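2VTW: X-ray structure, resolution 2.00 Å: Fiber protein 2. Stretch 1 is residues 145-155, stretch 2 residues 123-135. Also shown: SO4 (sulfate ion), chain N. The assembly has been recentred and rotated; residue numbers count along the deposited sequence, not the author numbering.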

# COMPACT_ATOMS: atom_id res chain seq x y z
N GLY A 145 7.18 -20.39 4.55
CA GLY A 145 5.79 -19.93 4.69
C GLY A 145 5.65 -18.50 4.13
O GLY A 145 6.47 -18.04 3.34
N SER A 146 4.58 -17.81 4.53
CA SER A 146 4.40 -16.39 4.20
C SER A 146 5.40 -15.53 4.99
O SER A 146 5.88 -15.93 6.04
CB SER A 146 2.96 -15.92 4.47
OG SER A 146 2.09 -16.37 3.43
N ILE A 147 5.67 -14.35 4.46
CA ILE A 147 6.66 -13.42 5.01
C ILE A 147 5.98 -12.05 5.11
O ILE A 147 5.51 -11.52 4.12
CB ILE A 147 7.92 -13.30 4.07
CG1 ILE A 147 8.67 -14.63 3.96
CG2 ILE A 147 8.86 -12.23 4.57
CD1 ILE A 147 9.80 -14.64 2.90
N ASP A 148 5.90 -11.51 6.31
CA ASP A 148 5.48 -10.14 6.50
C ASP A 148 6.73 -9.28 6.46
O ASP A 148 7.79 -9.72 6.92
CB ASP A 148 4.82 -9.97 7.85
CG ASP A 148 3.49 -10.70 7.95
OD1 ASP A 148 2.80 -10.82 6.92
OD2 ASP A 148 3.15 -11.10 9.08
N VAL A 149 6.60 -8.08 5.90
CA VAL A 149 7.70 -7.12 5.89
C VAL A 149 7.33 -5.85 6.67
O VAL A 149 6.35 -5.16 6.33
CB VAL A 149 8.09 -6.75 4.45
CG1 VAL A 149 9.40 -5.95 4.44
CG2 VAL A 149 8.22 -8.02 3.57
N ARG A 150 8.09 -5.56 7.72
CA ARG A 150 8.03 -4.27 8.43
C ARG A 150 8.94 -3.24 7.74
O ARG A 150 10.09 -3.53 7.45
CB ARG A 150 8.43 -4.43 9.88
CG ARG A 150 8.25 -3.16 10.74
CD ARG A 150 6.82 -2.91 11.05
NE ARG A 150 6.26 -3.95 11.90
CZ ARG A 150 5.01 -3.97 12.37
NH1 ARG A 150 4.16 -3.02 12.04
NH2 ARG A 150 4.62 -4.95 13.17
N MET A 151 8.41 -2.05 7.48
CA MET A 151 9.17 -1.02 6.78
C MET A 151 9.26 0.26 7.63
O MET A 151 8.23 0.80 8.07
CB MET A 151 8.55 -0.77 5.42
CG MET A 151 8.37 -2.04 4.57
SD MET A 151 7.15 -1.79 3.28
CE MET A 151 6.62 -3.46 2.98
N GLN A 152 10.50 0.71 7.89
CA GLN A 152 10.77 1.75 8.85
C GLN A 152 11.93 2.63 8.38
O GLN A 152 13.08 2.18 8.29
CB GLN A 152 11.09 1.14 10.21
CG GLN A 152 11.33 2.15 11.35
CD GLN A 152 12.06 1.49 12.51
OE1 GLN A 152 11.48 0.72 13.27
NE2 GLN A 152 13.35 1.78 12.63
N VAL A 153 11.62 3.89 8.06
CA VAL A 153 12.68 4.88 7.84
C VAL A 153 13.38 5.10 9.20
O VAL A 153 12.74 5.36 10.22
CB VAL A 153 12.14 6.17 7.29
CG1 VAL A 153 13.21 7.27 7.32
CG2 VAL A 153 11.63 5.94 5.89
N THR A 154 14.70 4.99 9.20
CA THR A 154 15.48 4.88 10.43
C THR A 154 16.75 5.72 10.33
O THR A 154 17.40 5.72 9.29
CB THR A 154 15.94 3.41 10.65
OG1 THR A 154 14.81 2.51 10.55
CG2 THR A 154 16.60 3.26 11.98
N PRO A 155 17.10 6.46 11.39
CA PRO A 155 18.42 7.14 11.42
C PRO A 155 19.56 6.17 11.69
O PRO A 155 19.51 5.45 12.67
CB PRO A 155 18.29 8.14 12.58
CG PRO A 155 17.14 7.70 13.37
CD PRO A 155 16.32 6.71 12.60
S SO4 N . -1.38 -21.90 2.04
O1 SO4 N . -0.95 -20.63 2.67
O2 SO4 N . -0.29 -22.48 1.24
O3 SO4 N . -1.64 -22.85 3.10
O4 SO4 N . -2.58 -21.74 1.21
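Stretch 2, residues 123-135: YYASRFGVLESYR

Ser133 OG donates a hydrogen bond to Asp148 OD1 at 2.8 Å. The loop that leads into the strand of stretch 2 is held by Gln152, which binds both its backbone and a side chain. Gln152 OE1 accepts from Arg127 N and Phe128 N, each at 2.9 Å, while Gln152 NE2 donates to Tyr124 OH at 2.8 Å. Arg150 NH1 donates to Gly129 O at 2.9 Å. Leu131 CB lies over one face of this guanidinium and Arg127 O over the other. Gly129 fits tightly: a CB there would clash with Met151 O.

The later part of stretch 2 is a strand antiparallel to the strand of stretch 1, with 155° between their N-to-C directions and a closest axis approach of 4.5 Å. Tyr134 N donates to Ile147 O and Ile147 N to Tyr134 O, both at 2.9 Å. Val149 N reaches Glu132 O at 2.8 Å, and Glu132 N reaches Val149 O at 3.0 Å. Asp148 faces Ser133 between these pairs, at a CA-CA distance of 4.3 Å.

Packing follows the alternation of the strands. Ile147, Val149, Met151, Glu132 and Tyr134 share one face, where Val149 CG2 meets Tyr134 CD2 at 3.8 Å and Met151 CE meets Glu132 CG at 3.7 Å. On the other face, Asp148 CB packs on Leu131 CD1 at 3.6 Å.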

# COMPACT_ATOMS: atom_id res chain seq x y z
N TYR A 123 22.75 -6.74 12.83
CA TYR A 123 21.30 -6.86 12.66
C TYR A 123 20.50 -5.75 13.38
O TYR A 123 20.60 -5.56 14.61
CB TYR A 123 20.78 -8.22 13.13
CG TYR A 123 19.28 -8.37 13.11
CD1 TYR A 123 18.59 -8.54 11.91
CD2 TYR A 123 18.54 -8.35 14.29
CE1 TYR A 123 17.19 -8.71 11.89
CE2 TYR A 123 17.14 -8.50 14.28
CZ TYR A 123 16.48 -8.67 13.07
OH TYR A 123 15.12 -8.82 13.08
N TYR A 124 19.69 -5.05 12.59
CA TYR A 124 18.70 -4.13 13.13
C TYR A 124 17.28 -4.64 12.77
O TYR A 124 16.99 -4.90 11.60
CB TYR A 124 18.93 -2.75 12.53
CG TYR A 124 17.96 -1.70 13.05
CD1 TYR A 124 18.18 -1.08 14.27
CD2 TYR A 124 16.84 -1.33 12.32
CE1 TYR A 124 17.31 -0.13 14.76
CE2 TYR A 124 15.96 -0.37 12.81
CZ TYR A 124 16.21 0.21 14.03
OH TYR A 124 15.37 1.16 14.53
N ALA A 125 16.42 -4.76 13.79
CA ALA A 125 14.99 -5.14 13.62
C ALA A 125 14.13 -3.91 13.33
O ALA A 125 13.88 -3.11 14.23
CB ALA A 125 14.48 -5.82 14.89
N SER A 126 13.72 -3.77 12.07
CA SER A 126 12.66 -2.82 11.67
C SER A 126 11.39 -3.13 12.46
O SER A 126 10.89 -4.25 12.41
CB SER A 126 12.43 -2.95 10.18
OG SER A 126 11.61 -1.93 9.67
N ARG A 127 10.88 -2.16 13.21
CA ARG A 127 9.71 -2.41 14.08
C ARG A 127 8.52 -1.42 14.01
O ARG A 127 7.41 -1.77 14.42
CB ARG A 127 10.19 -2.50 15.52
CG ARG A 127 10.91 -3.82 15.81
CD ARG A 127 11.25 -4.00 17.27
NE ARG A 127 10.09 -3.76 18.12
CZ ARG A 127 9.11 -4.63 18.37
NH1 ARG A 127 9.12 -5.87 17.87
NH2 ARG A 127 8.11 -4.23 19.15
N PHE A 128 8.74 -0.19 13.52
CA PHE A 128 7.76 0.89 13.69
C PHE A 128 7.42 1.47 12.33
O PHE A 128 8.23 2.17 11.72
CB PHE A 128 8.28 1.97 14.66
CG PHE A 128 8.73 1.42 15.98
CD1 PHE A 128 7.81 1.02 16.93
CD2 PHE A 128 10.08 1.22 16.24
CE1 PHE A 128 8.24 0.46 18.15
CE2 PHE A 128 10.52 0.68 17.44
CZ PHE A 128 9.59 0.30 18.40
N GLY A 129 6.20 1.20 11.88
CA GLY A 129 5.78 1.50 10.54
C GLY A 129 4.81 0.42 10.08
O GLY A 129 4.30 -0.37 10.89
N VAL A 130 4.53 0.41 8.79
CA VAL A 130 3.54 -0.49 8.24
C VAL A 130 4.11 -1.91 8.18
O VAL A 130 5.31 -2.08 7.94
CB VAL A 130 3.09 -0.04 6.82
CG1 VAL A 130 4.15 -0.33 5.78
CG2 VAL A 130 1.76 -0.71 6.44
N LEU A 131 3.24 -2.90 8.38
CA LEU A 131 3.56 -4.32 8.18
C LEU A 131 2.73 -4.84 7.02
O LEU A 131 1.49 -4.81 7.11
CB LEU A 131 3.24 -5.12 9.45
CG LEU A 131 3.60 -6.60 9.39
CD1 LEU A 131 5.13 -6.79 9.46
CD2 LEU A 131 2.86 -7.38 10.46
N GLU A 132 3.38 -5.27 5.95
CA GLU A 132 2.69 -5.81 4.78
C GLU A 132 2.90 -7.32 4.68
O GLU A 132 3.97 -7.82 4.98
CB GLU A 132 3.25 -5.15 3.53
CG GLU A 132 2.93 -3.65 3.38
CD GLU A 132 1.51 -3.33 2.92
OE1 GLU A 132 0.57 -4.18 3.00
OE2 GLU A 132 1.35 -2.18 2.47
N SER A 133 1.89 -8.05 4.21
CA SER A 133 1.95 -9.51 4.15
C SER A 133 2.19 -10.01 2.75
O SER A 133 1.51 -9.60 1.83
CB SER A 133 0.66 -10.12 4.73
OG SER A 133 0.44 -9.65 6.08
N TYR A 134 3.19 -10.87 2.57
CA TYR A 134 3.50 -11.45 1.25
C TYR A 134 3.59 -12.96 1.32
O TYR A 134 3.88 -13.54 2.36
CB TYR A 134 4.85 -10.92 0.68
CG TYR A 134 4.86 -9.46 0.51
CD1 TYR A 134 4.67 -8.87 -0.74
CD2 TYR A 134 5.03 -8.64 1.61
CE1 TYR A 134 4.65 -7.49 -0.87
CE2 TYR A 134 5.01 -7.28 1.49
CZ TYR A 134 4.81 -6.72 0.26
OH TYR A 134 4.80 -5.35 0.23
N ARG A 135 3.32 -13.57 0.19
CA ARG A 135 3.70 -14.96 0.02
C ARG A 135 4.80 -15.02 -1.04
O ARG A 135 4.60 -14.59 -2.17
CB ARG A 135 2.51 -15.82 -0.39
CG ARG A 135 2.88 -17.29 -0.51
CD ARG A 135 1.76 -18.13 -1.08
NE ARG A 135 0.74 -18.43 -0.07
CZ ARG A 135 -0.55 -18.07 -0.12
NH1 ARG A 135 -1.05 -17.42 -1.15
NH2 ARG A 135 -1.38 -18.44 0.87
O HOH W 1 8.27 -5.73 13.31
O HOH W 2 1.96 -19.23 2.52